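Local structure of indole-3-pyruvate decarboxylase (Azospirillum brasilense, 2NXW) at residues A[426-431]-A[450-455]; A[63-68]-A[72-77]; A[430-435]-A[457-462]. The protein catalyses the thiamine diphosphate-dependent decarboxylation of indole-3-pyruvate to indole-3-acetaldehyde, a step in auxin biosynthesis, using a bound metal ion. One frame throughout, in Å; residues are numbered along the deposited sequence.

Contact 1. Residues A[426-431]-A[450-455]. With TPP (thiamine diphosphate), chain E.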
ATOM      1  N   PHE A 426      30.156   1.901   0.433  1.00 10.35           N
ATOM      2  CA  PHE A 426      30.378   2.653   1.664  1.00 10.76           C
ATOM      3  C   PHE A 426      31.847   2.857   2.050  1.00 11.74           C
ATOM      4  O   PHE A 426      32.227   3.914   2.555  1.00 11.67           O
ATOM      5  CB  PHE A 426      29.675   1.891   2.802  1.00 11.31           C
ATOM      6  CG  PHE A 426      29.845   2.495   4.170  1.00 10.82           C
ATOM      7  CD1 PHE A 426      28.944   3.441   4.633  1.00 13.60           C
ATOM      8  CD2 PHE A 426      30.860   2.068   5.022  1.00 11.96           C
ATOM      9  CE1 PHE A 426      29.044   3.955   5.931  1.00 13.35           C
ATOM     10  CE2 PHE A 426      30.969   2.576   6.323  1.00 12.21           C
ATOM     11  CZ  PHE A 426      30.066   3.513   6.782  1.00 12.56           C
ATOM     12  N   GLY A 427      32.661   1.840   1.791  1.00 10.88           N
ATOM     13  CA  GLY A 427      34.042   1.828   2.248  1.00 11.14           C
ATOM     14  C   GLY A 427      34.979   2.995   2.061  1.00 11.12           C
ATOM     15  O   GLY A 427      35.408   3.627   3.039  1.00 11.24           O
ATOM     16  N   VAL A 428      35.334   3.258   0.817  1.00 10.35           N
ATOM     17  CA  VAL A 428      36.259   4.342   0.535  1.00 10.71           C
ATOM     18  C   VAL A 428      35.684   5.695   0.970  1.00 11.29           C
ATOM     19  O   VAL A 428      36.361   6.453   1.657  1.00 10.76           O
ATOM     20  CB  VAL A 428      36.680   4.307  -0.955  1.00 10.31           C
ATOM     21  CG1 VAL A 428      37.394   5.593  -1.348  1.00 12.44           C
ATOM     22  CG2 VAL A 428      37.629   3.108  -1.182  1.00 13.46           C
ATOM     23  N   PRO A 429      34.434   6.016   0.591  1.00 10.27           N
ATOM     24  CA  PRO A 429      33.861   7.302   1.011  1.00 11.21           C
ATOM     25  C   PRO A 429      33.776   7.431   2.528  1.00 10.70           C
ATOM     26  O   PRO A 429      33.926   8.530   3.062  1.00 10.45           O
ATOM     27  CB  PRO A 429      32.479   7.303   0.381  1.00 12.39           C
ATOM     28  CG  PRO A 429      32.674   6.483  -0.871  1.00 12.77           C
ATOM     29  CD  PRO A 429      33.610   5.378  -0.456  1.00 10.33           C
ATOM     30  N   ALA A 430      33.521   6.329   3.231  1.00  9.58           N
ATOM     31  CA  ALA A 430      33.437   6.397   4.690  1.00 11.38           C
ATOM     32  C   ALA A 430      34.829   6.677   5.258  1.00 11.94           C
ATOM     33  O   ALA A 430      34.969   7.457   6.200  1.00 12.55           O
ATOM     34  CB  ALA A 430      32.881   5.092   5.256  1.00 11.07           C
ATOM     35  N   GLY A 431      35.855   6.045   4.697  1.00 10.99           N
ATOM     36  CA  GLY A 431      37.203   6.300   5.177  1.00 11.44           C
ATOM     37  C   GLY A 431      37.543   7.765   4.965  1.00 12.49           C
ATOM     38  O   GLY A 431      38.184   8.393   5.810  1.00 11.93           O
ATOM     39  N   GLY A 450      34.876  -5.220  -6.633  1.00  9.78           N
ATOM     40  CA  GLY A 450      33.554  -4.827  -7.092  1.00 10.39           C
ATOM     41  C   GLY A 450      33.134  -3.506  -6.475  1.00  9.14           C
ATOM     42  O   GLY A 450      32.638  -2.605  -7.170  1.00  9.76           O
ATOM     43  N   ALA A 451      33.344  -3.374  -5.169  1.00  9.86           N
ATOM     44  CA  ALA A 451      32.975  -2.132  -4.486  1.00  8.94           C
ATOM     45  C   ALA A 451      33.851  -0.955  -4.906  1.00  9.92           C
ATOM     46  O   ALA A 451      33.365   0.174  -5.009  1.00 10.29           O
ATOM     47  CB  ALA A 451      33.045  -2.312  -2.989  1.00 10.66           C
ATOM     48  N   PHE A 452      35.135  -1.204  -5.144  1.00 10.03           N
ATOM     49  CA  PHE A 452      35.999  -0.111  -5.554  1.00 10.23           C
ATOM     50  C   PHE A 452      35.543   0.447  -6.905  1.00 10.38           C
ATOM     51  O   PHE A 452      35.619   1.645  -7.141  1.00 11.22           O
ATOM     52  CB  PHE A 452      37.452  -0.577  -5.640  1.00 10.33           C
ATOM     53  CG  PHE A 452      38.435   0.552  -5.723  1.00 10.48           C
ATOM     54  CD1 PHE A 452      39.054   1.037  -4.575  1.00 11.50           C
ATOM     55  CD2 PHE A 452      38.707   1.159  -6.943  1.00 10.00           C
ATOM     56  CE1 PHE A 452      39.942   2.124  -4.652  1.00 10.24           C
ATOM     57  CE2 PHE A 452      39.584   2.245  -7.024  1.00 11.00           C
ATOM     58  CZ  PHE A 452      40.200   2.723  -5.868  1.00 10.92           C
ATOM     59  N   GLN A 453      35.084  -0.424  -7.804  1.00  9.72           N
ATOM     60  CA  GLN A 453      34.609   0.029  -9.105  1.00 10.44           C
ATOM     61  C   GLN A 453      33.433   0.996  -8.958  1.00  9.19           C
ATOM     62  O   GLN A 453      33.158   1.789  -9.848  1.00 10.64           O
ATOM     63  CB  GLN A 453      34.159  -1.164  -9.955  1.00 12.22           C
ATOM     64  CG  GLN A 453      35.274  -2.074 -10.411  1.00 13.57           C
ATOM     65  CD  GLN A 453      34.726  -3.295 -11.090  1.00 13.55           C
ATOM     66  OE1 GLN A 453      33.637  -3.258 -11.669  1.00 13.56           O
ATOM     67  NE2 GLN A 453      35.482  -4.384 -11.048  1.00 15.17           N
ATOM     68  N   MET A 454      32.738   0.905  -7.830  1.00 11.00           N
ATOM     69  CA  MET A 454      31.599   1.777  -7.571  1.00 10.43           C
ATOM     70  C   MET A 454      31.983   3.156  -7.042  1.00 10.84           C
ATOM     71  O   MET A 454      31.594   4.173  -7.619  1.00 11.12           O
ATOM     72  CB  MET A 454      30.649   1.133  -6.550  1.00 10.43           C
ATOM     73  CG  MET A 454      30.019  -0.182  -7.001  1.00 10.65           C
ATOM     74  SD  MET A 454      28.932  -0.811  -5.690  1.00 11.63           S
ATOM     75  CE  MET A 454      28.065  -2.131  -6.575  1.00 14.17           C
ATOM     76  N   THR A 455      32.773   3.175  -5.968  1.00 10.56           N
ATOM     77  CA  THR A 455      33.098   4.437  -5.309  1.00  9.84           C
ATOM     78  C   THR A 455      34.549   4.635  -4.898  1.00 10.00           C
ATOM     79  O   THR A 455      34.854   5.620  -4.227  1.00 11.19           O
ATOM     80  CB  THR A 455      32.254   4.582  -4.033  1.00  9.81           C
ATOM     81  OG1 THR A 455      32.617   3.533  -3.129  1.00  9.60           O
ATOM     82  CG2 THR A 455      30.755   4.512  -4.354  1.00 10.46           C
TER
HETATM   83  N1' TPP E2002      24.760  -3.579  -5.009  1.00 10.95           N
HETATM   84  C2' TPP E2002      24.923  -2.869  -3.882  1.00 11.21           C
HETATM   85  CM2 TPP E2002      24.888  -1.350  -3.944  1.00 12.90           C
HETATM   86  N3' TPP E2002      25.108  -3.480  -2.708  1.00 11.14           N
HETATM   87  C4' TPP E2002      25.143  -4.839  -2.597  1.00 12.02           C
HETATM   88  N4' TPP E2002      25.267  -5.406  -1.365  1.00 14.17           N
HETATM   89  C5' TPP E2002      25.038  -5.639  -3.780  1.00 11.68           C
HETATM   90  C6' TPP E2002      24.818  -4.954  -4.993  1.00 12.54           C
HETATM   91  C7' TPP E2002      25.113  -7.183  -3.762  1.00 13.75           C
HETATM   92  N3  TPP E2002      26.488  -7.736  -3.365  1.00 12.92           N
HETATM   93  C2  TPP E2002      26.666  -8.151  -2.108  1.00 15.33           C
HETATM   94  S1  TPP E2002      28.319  -8.737  -2.080  1.00 14.53           S
HETATM   95  C5  TPP E2002      28.702  -8.420  -3.769  1.00 12.76           C
HETATM   96  C4  TPP E2002      27.520  -7.879  -4.269  1.00 12.08           C
HETATM   97  CM4 TPP E2002      27.404  -7.452  -5.759  1.00 11.99           C
HETATM   98  C6  TPP E2002      30.000  -8.694  -4.417  1.00 11.85           C
HETATM   99  C7  TPP E2002      31.075  -7.762  -3.829  1.00 12.44           C
HETATM  100  O7  TPP E2002      32.200  -7.939  -4.651  1.00  9.62           O
HETATM  101  PA  TPP E2002      33.511  -7.310  -4.024  1.00 10.02           P
HETATM  102  O1A TPP E2002      33.372  -5.826  -3.700  1.00 11.22           O
HETATM  103  O2A TPP E2002      34.588  -7.550  -5.081  1.00  9.84           O
HETATM  104  O3A TPP E2002      33.944  -8.060  -2.687  1.00  9.45           O
HETATM  105  PB  TPP E2002      34.045  -9.711  -2.627  1.00 10.67           P
HETATM  106  O1B TPP E2002      34.747 -10.240  -3.879  1.00 10.47           O
HETATM  107  O2B TPP E2002      34.859  -9.981  -1.329  1.00 13.33           O
HETATM  108  O3B TPP E2002      32.659 -10.318  -2.471  1.00 11.50           O
HETATM  109  O   HOH W   1      34.348   1.807  -1.522  1.00 11.85           O

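Contact 2. Residues A[63-68]-A[72-77]. With TPP (thiamine diphosphate), chain I.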
ATOM      1  N   HIS A  63      33.415  20.354   2.442  1.00 15.46           N
ATOM      2  CA  HIS A  63      34.150  19.361   1.668  1.00 15.66           C
ATOM      3  C   HIS A  63      33.325  18.838   0.513  1.00 14.97           C
ATOM      4  O   HIS A  63      32.244  18.281   0.722  1.00 16.88           O
ATOM      5  CB  HIS A  63      34.528  18.169   2.549  1.00 14.48           C
ATOM      6  CG  HIS A  63      35.330  18.537   3.752  1.00 16.07           C
ATOM      7  ND1 HIS A  63      36.440  19.354   3.679  1.00 17.55           N
ATOM      8  CD2 HIS A  63      35.195  18.193   5.053  1.00 17.43           C
ATOM      9  CE1 HIS A  63      36.953  19.498   4.889  1.00 18.22           C
ATOM     10  NE2 HIS A  63      36.220  18.806   5.741  1.00 16.89           N
ATOM     11  N   THR A  64      33.816  19.009  -0.706  1.00 14.26           N
ATOM     12  CA  THR A  64      33.075  18.478  -1.840  1.00 14.66           C
ATOM     13  C   THR A  64      33.641  17.126  -2.232  1.00 14.53           C
ATOM     14  O   THR A  64      34.795  16.795  -1.929  1.00 14.27           O
ATOM     15  CB  THR A  64      33.101  19.427  -3.057  1.00 15.43           C
ATOM     16  OG1 THR A  64      34.450  19.634  -3.501  1.00 17.60           O
ATOM     17  CG2 THR A  64      32.469  20.767  -2.685  1.00 17.29           C
ATOM     18  N   LEU A  65      32.795  16.321  -2.858  1.00 12.64           N
ATOM     19  CA  LEU A  65      33.211  15.014  -3.331  1.00 14.18           C
ATOM     20  C   LEU A  65      32.812  14.907  -4.796  1.00 13.90           C
ATOM     21  O   LEU A  65      32.281  15.855  -5.366  1.00 14.75           O
ATOM     22  CB  LEU A  65      32.571  13.922  -2.470  1.00 15.95           C
ATOM     23  CG  LEU A  65      33.188  13.937  -1.061  1.00 16.77           C
ATOM     24  CD1 LEU A  65      32.429  13.024  -0.131  1.00 18.82           C
ATOM     25  CD2 LEU A  65      34.653  13.508  -1.150  1.00 18.10           C
ATOM     26  N   SER A  66      33.081  13.769  -5.419  1.00 12.97           N
ATOM     27  CA  SER A  66      32.779  13.598  -6.826  1.00 12.07           C
ATOM     28  C   SER A  66      31.352  13.213  -7.181  1.00 11.81           C
ATOM     29  O   SER A  66      30.779  13.745  -8.135  1.00 12.25           O
ATOM     30  CB  SER A  66      33.695  12.524  -7.419  1.00 13.13           C
ATOM     31  OG  SER A  66      35.064  12.886  -7.299  1.00 13.37           O
ATOM     32  N   HIS A  67      30.797  12.286  -6.412  1.00 11.97           N
ATOM     33  CA  HIS A  67      29.470  11.718  -6.698  1.00 11.52           C
ATOM     34  C   HIS A  67      28.638  11.710  -5.413  1.00 11.92           C
ATOM     35  O   HIS A  67      29.179  11.473  -4.333  1.00 10.97           O
ATOM     36  CB  HIS A  67      29.711  10.292  -7.227  1.00 11.99           C
ATOM     37  CG  HIS A  67      28.633   9.755  -8.117  1.00 11.10           C
ATOM     38  ND1 HIS A  67      28.587   8.425  -8.484  1.00 12.64           N
ATOM     39  CD2 HIS A  67      27.598  10.359  -8.750  1.00 12.41           C
ATOM     40  CE1 HIS A  67      27.567   8.235  -9.304  1.00 11.68           C
ATOM     41  NE2 HIS A  67      26.953   9.391  -9.485  1.00 11.61           N
ATOM     42  N   GLU A  68      27.326  11.952  -5.529  1.00 11.01           N
ATOM     43  CA  GLU A  68      26.485  12.028  -4.329  1.00 12.24           C
ATOM     44  C   GLU A  68      26.500  10.823  -3.386  1.00 10.93           C
ATOM     45  O   GLU A  68      26.356  11.000  -2.174  1.00 10.57           O
ATOM     46  CB  GLU A  68      25.037  12.400  -4.685  1.00 12.04           C
ATOM     47  CG  GLU A  68      24.859  13.865  -5.110  1.00 13.51           C
ATOM     48  CD  GLU A  68      25.208  14.153  -6.560  1.00 12.81           C
ATOM     49  OE1 GLU A  68      25.532  13.216  -7.326  1.00 11.66           O
ATOM     50  OE2 GLU A  68      25.153  15.342  -6.951  1.00 13.59           O
ATOM     51  N   GLY A  72      26.826  11.236   0.869  1.00 10.33           N
ATOM     52  CA  GLY A  72      26.029  10.607   1.905  1.00 11.15           C
ATOM     53  C   GLY A  72      26.831   9.676   2.797  1.00 10.71           C
ATOM     54  O   GLY A  72      26.706   9.715   4.026  1.00 11.86           O
ATOM     55  N   PHE A  73      27.665   8.838   2.187  1.00 10.86           N
ATOM     56  CA  PHE A  73      28.482   7.911   2.962  1.00 10.26           C
ATOM     57  C   PHE A  73      29.493   8.640   3.856  1.00 10.38           C
ATOM     58  O   PHE A  73      29.737   8.220   4.992  1.00 10.85           O
ATOM     59  CB  PHE A  73      29.250   6.960   2.031  1.00  9.95           C
ATOM     60  CG  PHE A  73      28.374   5.987   1.258  1.00 10.88           C
ATOM     61  CD1 PHE A  73      27.338   5.289   1.886  1.00 11.27           C
ATOM     62  CD2 PHE A  73      28.649   5.715  -0.083  1.00 10.15           C
ATOM     63  CE1 PHE A  73      26.591   4.327   1.181  1.00 10.51           C
ATOM     64  CE2 PHE A  73      27.917   4.757  -0.793  1.00 10.91           C
ATOM     65  CZ  PHE A  73      26.888   4.062  -0.163  1.00 10.07           C
ATOM     66  N   ALA A  74      30.092   9.710   3.330  1.00 11.42           N
ATOM     67  CA  ALA A  74      31.072  10.482   4.087  1.00 10.93           C
ATOM     68  C   ALA A  74      30.389  11.158   5.272  1.00 10.73           C
ATOM     69  O   ALA A  74      30.924  11.140   6.374  1.00 11.77           O
ATOM     70  CB  ALA A  74      31.719  11.528   3.189  1.00 11.21           C
ATOM     71  N   ALA A  75      29.203  11.726   5.047  1.00 11.10           N
ATOM     72  CA  ALA A  75      28.481  12.387   6.142  1.00 12.07           C
ATOM     73  C   ALA A  75      28.100  11.359   7.209  1.00 11.68           C
ATOM     74  O   ALA A  75      28.180  11.625   8.415  1.00 11.69           O
ATOM     75  CB  ALA A  75      27.233  13.083   5.606  1.00 12.27           C
ATOM     76  N   ASP A  76      27.666  10.180   6.766  1.00 11.24           N
ATOM     77  CA  ASP A  76      27.308   9.105   7.676  1.00 11.09           C
ATOM     78  C   ASP A  76      28.549   8.733   8.498  1.00 11.45           C
ATOM     79  O   ASP A  76      28.500   8.636   9.721  1.00 11.31           O
ATOM     80  CB  ASP A  76      26.821   7.911   6.841  1.00 12.42           C
ATOM     81  CG  ASP A  76      26.364   6.735   7.685  1.00 13.55           C
ATOM     82  OD1 ASP A  76      26.430   6.796   8.930  1.00 13.46           O
ATOM     83  OD2 ASP A  76      25.922   5.734   7.075  1.00 14.06           O
ATOM     84  N   ALA A  77      29.673   8.523   7.819  1.00 10.71           N
ATOM     85  CA  ALA A  77      30.909   8.168   8.505  1.00 11.89           C
ATOM     86  C   ALA A  77      31.348   9.221   9.520  1.00 11.77           C
ATOM     87  O   ALA A  77      31.839   8.871  10.593  1.00 11.86           O
ATOM     88  CB  ALA A  77      32.013   7.935   7.491  1.00 10.82           C
TER
HETATM   89  N1' TPP I2001      24.611  16.205  -9.326  1.00 12.41           N
HETATM   90  C2' TPP I2001      23.961  15.543 -10.293  1.00 13.24           C
HETATM   91  CM2 TPP I2001      23.765  14.038 -10.161  1.00 11.74           C
HETATM   92  N3' TPP I2001      23.488  16.184 -11.365  1.00 11.51           N
HETATM   93  C4' TPP I2001      23.649  17.536 -11.527  1.00 12.95           C
HETATM   94  N4' TPP I2001      23.106  18.159 -12.614  1.00 15.51           N
HETATM   95  C5' TPP I2001      24.372  18.274 -10.535  1.00 13.52           C
HETATM   96  C6' TPP I2001      24.839  17.549  -9.419  1.00 13.57           C
HETATM   97  C7' TPP I2001      24.628  19.818 -10.634  1.00 15.19           C
HETATM   98  N3  TPP I2001      25.480  20.238 -11.836  1.00 15.87           N
HETATM   99  C2  TPP I2001      24.867  20.701 -12.926  1.00 16.91           C
HETATM  100  S1  TPP I2001      26.175  21.111 -13.998  1.00 18.86           S
HETATM  101  C5  TPP I2001      27.500  20.633 -12.949  1.00 15.33           C
HETATM  102  C4  TPP I2001      26.838  20.209 -11.804  1.00 14.40           C
HETATM  103  CM4 TPP I2001      27.629  19.737 -10.572  1.00 14.92           C
HETATM  104  C6  TPP I2001      28.932  20.715 -13.260  1.00 15.18           C
HETATM  105  C7  TPP I2001      29.304  19.675 -14.319  1.00 14.69           C
HETATM  106  O7  TPP I2001      30.710  19.703 -14.393  1.00 12.25           O
HETATM  107  PA  TPP I2001      31.259  18.944 -15.668  1.00 14.04           P
HETATM  108  O1A TPP I2001      30.774  17.525 -15.762  1.00 14.51           O
HETATM  109  O2A TPP I2001      32.823  18.969 -15.520  1.00 13.75           O
HETATM  110  O3A TPP I2001      30.868  19.698 -17.065  1.00 13.46           O
HETATM  111  PB  TPP I2001      31.109  21.335 -17.190  1.00 14.92           P
HETATM  112  O1B TPP I2001      32.536  21.665 -16.723  1.00 15.40           O
HETATM  113  O2B TPP I2001      30.942  21.642 -18.698  1.00 18.03           O
HETATM  114  O3B TPP I2001      30.093  22.100 -16.394  1.00 15.57           O

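Contact 3. Residues A[430-435]-A[457-462]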
ATOM      1  N   ALA A 430      33.521   6.329   3.231  1.00  9.58           N
ATOM      2  CA  ALA A 430      33.437   6.397   4.690  1.00 11.38           C
ATOM      3  C   ALA A 430      34.829   6.677   5.258  1.00 11.94           C
ATOM      4  O   ALA A 430      34.969   7.457   6.200  1.00 12.55           O
ATOM      5  CB  ALA A 430      32.881   5.092   5.256  1.00 11.07           C
ATOM      6  N   GLY A 431      35.855   6.045   4.697  1.00 10.99           N
ATOM      7  CA  GLY A 431      37.203   6.300   5.177  1.00 11.44           C
ATOM      8  C   GLY A 431      37.543   7.765   4.965  1.00 12.49           C
ATOM      9  O   GLY A 431      38.184   8.393   5.810  1.00 11.93           O
ATOM     10  N   ILE A 432      37.112   8.310   3.835  1.00 11.78           N
ATOM     11  CA  ILE A 432      37.370   9.714   3.518  1.00 11.62           C
ATOM     12  C   ILE A 432      36.618  10.632   4.489  1.00 11.77           C
ATOM     13  O   ILE A 432      37.200  11.574   5.045  1.00 11.64           O
ATOM     14  CB  ILE A 432      36.970  10.011   2.049  1.00 10.52           C
ATOM     15  CG1 ILE A 432      38.013   9.403   1.103  1.00 11.74           C
ATOM     16  CG2 ILE A 432      36.803  11.515   1.830  1.00 12.73           C
ATOM     17  CD1 ILE A 432      37.570   9.346  -0.349  1.00 12.43           C
ATOM     18  N   GLY A 433      35.337  10.358   4.715  1.00 10.95           N
ATOM     19  CA  GLY A 433      34.564  11.194   5.622  1.00 11.58           C
ATOM     20  C   GLY A 433      35.121  11.162   7.031  1.00 12.38           C
ATOM     21  O   GLY A 433      35.254  12.201   7.699  1.00 12.81           O
ATOM     22  N   ALA A 434      35.455   9.964   7.500  1.00 11.23           N
ATOM     23  CA  ALA A 434      35.998   9.828   8.839  1.00 11.12           C
ATOM     24  C   ALA A 434      37.322  10.566   8.945  1.00 12.13           C
ATOM     25  O   ALA A 434      37.542  11.307   9.906  1.00 12.21           O
ATOM     26  CB  ALA A 434      36.189   8.350   9.195  1.00 11.05           C
ATOM     27  N   GLN A 435      38.211  10.401   7.969  1.00 11.76           N
ATOM     28  CA  GLN A 435      39.491  11.081   8.095  1.00 10.59           C
ATOM     29  C   GLN A 435      39.347  12.604   8.004  1.00 12.37           C
ATOM     30  O   GLN A 435      40.142  13.338   8.599  1.00 13.64           O
ATOM     31  CB  GLN A 435      40.510  10.538   7.079  1.00 10.93           C
ATOM     32  CG  GLN A 435      41.936  11.003   7.445  1.00 11.16           C
ATOM     33  CD  GLN A 435      43.068  10.159   6.879  1.00 12.77           C
ATOM     34  OE1 GLN A 435      44.214  10.640   6.775  1.00 14.52           O
ATOM     35  NE2 GLN A 435      42.784   8.914   6.533  1.00 11.05           N
ATOM     36  N   TRP A 457      36.948   5.575  -6.632  1.00 10.12           N
ATOM     37  CA  TRP A 457      37.446   6.733  -7.374  1.00 10.22           C
ATOM     38  C   TRP A 457      37.399   8.024  -6.564  1.00 10.07           C
ATOM     39  O   TRP A 457      38.053   9.018  -6.921  1.00 10.55           O
ATOM     40  CB  TRP A 457      36.622   6.881  -8.664  1.00 11.58           C
ATOM     41  CG  TRP A 457      36.383   5.542  -9.308  1.00 11.30           C
ATOM     42  CD1 TRP A 457      35.197   4.863  -9.377  1.00 11.40           C
ATOM     43  CD2 TRP A 457      37.375   4.676  -9.876  1.00 11.12           C
ATOM     44  NE1 TRP A 457      35.392   3.630  -9.949  1.00 10.86           N
ATOM     45  CE2 TRP A 457      36.719   3.488 -10.263  1.00 10.09           C
ATOM     46  CE3 TRP A 457      38.758   4.789 -10.081  1.00 11.46           C
ATOM     47  CZ2 TRP A 457      37.397   2.410 -10.851  1.00 10.79           C
ATOM     48  CZ3 TRP A 457      39.437   3.720 -10.657  1.00 11.68           C
ATOM     49  CH2 TRP A 457      38.752   2.542 -11.037  1.00 11.90           C
ATOM     50  N   GLU A 458      36.627   8.019  -5.488  1.00 10.40           N
ATOM     51  CA  GLU A 458      36.540   9.205  -4.651  1.00 11.51           C
ATOM     52  C   GLU A 458      37.899   9.562  -4.049  1.00 11.64           C
ATOM     53  O   GLU A 458      38.099  10.685  -3.591  1.00 11.34           O
ATOM     54  CB  GLU A 458      35.495   9.004  -3.560  1.00 11.88           C
ATOM     55  CG  GLU A 458      34.071   8.900  -4.089  1.00 13.16           C
ATOM     56  CD  GLU A 458      33.527  10.206  -4.647  1.00 14.68           C
ATOM     57  OE1 GLU A 458      34.082  11.284  -4.343  1.00 14.43           O
ATOM     58  OE2 GLU A 458      32.518  10.150  -5.381  1.00 13.01           O
ATOM     59  N   LEU A 459      38.843   8.623  -4.092  1.00 10.28           N
ATOM     60  CA  LEU A 459      40.181   8.881  -3.570  1.00 11.00           C
ATOM     61  C   LEU A 459      40.848  10.032  -4.324  1.00 11.54           C
ATOM     62  O   LEU A 459      41.801  10.633  -3.817  1.00 11.01           O
ATOM     63  CB  LEU A 459      41.039   7.616  -3.664  1.00 11.85           C
ATOM     64  CG  LEU A 459      40.710   6.516  -2.650  1.00 11.29           C
ATOM     65  CD1 LEU A 459      41.466   5.251  -3.058  1.00 11.89           C
ATOM     66  CD2 LEU A 459      41.114   6.947  -1.228  1.00 12.27           C
ATOM     67  N   GLY A 460      40.364  10.339  -5.527  1.00 10.90           N
ATOM     68  CA  GLY A 460      40.932  11.449  -6.281  1.00 10.61           C
ATOM     69  C   GLY A 460      40.741  12.793  -5.586  1.00 10.81           C
ATOM     70  O   GLY A 460      41.336  13.807  -5.991  1.00 12.98           O
ATOM     71  N   ASN A 461      39.911  12.821  -4.548  1.00 10.84           N
ATOM     72  CA  ASN A 461      39.656  14.047  -3.791  1.00 11.95           C
ATOM     73  C   ASN A 461      40.526  14.200  -2.558  1.00 12.19           C
ATOM     74  O   ASN A 461      40.468  15.235  -1.892  1.00 12.55           O
ATOM     75  CB  ASN A 461      38.187  14.096  -3.361  1.00 11.05           C
ATOM     76  CG  ASN A 461      37.253  14.176  -4.542  1.00 10.66           C
ATOM     77  OD1 ASN A 461      37.250  15.167  -5.275  1.00 14.07           O
ATOM     78  ND2 ASN A 461      36.455  13.124  -4.747  1.00 12.43           N
ATOM     79  N   CYS A 462      41.339  13.197  -2.251  1.00 11.53           N
ATOM     80  CA  CYS A 462      42.169  13.255  -1.053  1.00 11.58           C
ATOM     81  C   CYS A 462      43.095  14.458  -0.951  1.00 11.87           C
ATOM     82  O   CYS A 462      43.176  15.078   0.116  1.00 12.73           O
ATOM     83  CB  CYS A 462      42.996  11.980  -0.907  1.00 11.97           C
ATOM     84  SG  CYS A 462      42.020  10.529  -0.451  1.00 12.93           S
TER

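Contact 1. Residues A[426-431]-A[450-455]
Pro429 and Thr455 make the closest contact here, their side chains crossing at about a right angle. Ring atom CD of Pro429 lies 3.4 Å from OG1 of Thr455, and CG of the proline rests on the threonine CB at 3.7 Å. Replacing Pro429 with alanine removes CG and CD, which would probably open a gap beside the CB and OG1 of Thr455. One residue earlier, Val428 spreads its two methyls: CG1 packs on the carbonyl O of Thr455, and CG2 meets ring atom CD1 of Phe452 at 4.2 Å.

The polar link is indirect. A water accepts from Val428 N at 2.9 Å and donates to Thr455 OG1. With chi1 at 64°, that oxygen sits between the threonine's own N and carbonyl carbon; it is also hydrogen-bonded to Gly425 O, so it has two partners.

The cofactor bonds come from the opening turn of helix 449-455. Gly450 N donates to O2A of thiamine diphosphate at 2.8 Å and Ala451 N to O1A at 2.9 Å, while the extended Met454 brings CE to 3.9 Å from N1' of the aminopyrimidine. Gly450, without a side chain, lies close against the diphosphate. A helix N-terminus set against the diphosphate, next to the metal ligand Asp449, is the Gly-Asp-Gly start of the thiamine diphosphate-binding motif.

Contact 2. Residues A[63-68]-A[72-77]
Glu68, which also bonds to Gly72 through its backbone, brings its flat carboxylate to the N1' edge of the aminopyrimidine of thiamine diphosphate, the two planes turned about 45° to each other. It belongs to the N-terminal, pyrimidine-binding domain. OE2 comes within 2.6 Å of N1', and OE1 lies 3.4 Å from the ring methyl CM2 while taking a hydrogen bond from Asn98. The chain bends at chi2 (82°), which swings the carboxylate round to the cofactor. Met454 of the second subunit packs beside Glu68; that subunit also gives the cofactor hydrogen bonds, among them those from its Gly450 N and Ala451 N.

In nearly all thiamine diphosphate enzymes the partner of this glutamate is N1'; by analogy it probably helps activate the aminopyrimidine. It stands where strand 62-64, an outermost strand of a parallel sheet, has turned through a short loop into helix 68-82, with His67 at the N-cap position. The first turn is closed by Gly72 N donating to Glu68 O, 3.1 Å long and nearly straight at 167°, so the carbonyl of the cofactor-facing residue is part of the helix's own bonding.

Further along the same helix, Ala74 turns its methyl back to the loop that led into it. Leu65 answers from that loop: its CG stands beside its own N, the chain runs on extended, and branch CD1 ends 3.7 Å from Ala74 CB.

Contact 3. Residues A[430-435]-A[457-462]
Ile432 carries this contact, and its side chain can be followed outward from helix 427-437. CB points at the 457-462 segment. From it CG1 leaves on the side of the isoleucine's own N, anti to the carbonyl carbon (chi1 -74°), and passes SG of Cys462 at 4.4 Å. The chain then extends to CD1, which does most of the touching: it lies 3.5 Å from the carbonyl O of Glu458, 3.8 Å from the CB of that residue, and more loosely beside CD2 of Leu459 at 4.4 Å. The methyl thus presses on backbone as much as on side chains.

The carbonyl it meets is well supplied with donors. Glu458 O accepts from Asn461 N at 3.0 Å and from Asn461 ND2 at 3.2 Å, both arriving from the same face of its plane; the side-chain hydrogen bond is bent, with an N-H...O angle of 135°. That pair helps hold the 3-10 turn in shape under the isoleucine. Beyond CB, the Glu458 chain bends at chi2 and takes its carboxylate away to Ser66 N, while Trp457 stacks on Trp457 of the second subunit.

Plain core packing of an alpha/beta domain results: in the C-terminal thiamine diphosphate-binding domain, the helix preceding parallel strand 443-448 is packed against the 3-10 part of the connection from that strand to strand 470-475.

All three contacts are buried, none at the surface, and all lie close to the second subunit. Contacts 1 and 3 share helix 427-437 and abut, Val428 CG1 packing on Leu459 CG; contact 2 belongs to the N-terminal domain and leans on that same helix, Phe73 CB touching Pro429 CB. Their chemistry follows their place. Contact 1 combines side-chain packing with a water bridge and serves the diphosphate of one cofactor, contact 2 is a helix start facing the pyrimidine of another, and contact 3 is mostly methyl against backbone. Between contacts 2 and 3, Asn461 ND2 bonds Ser66 OG, tying the two domains together.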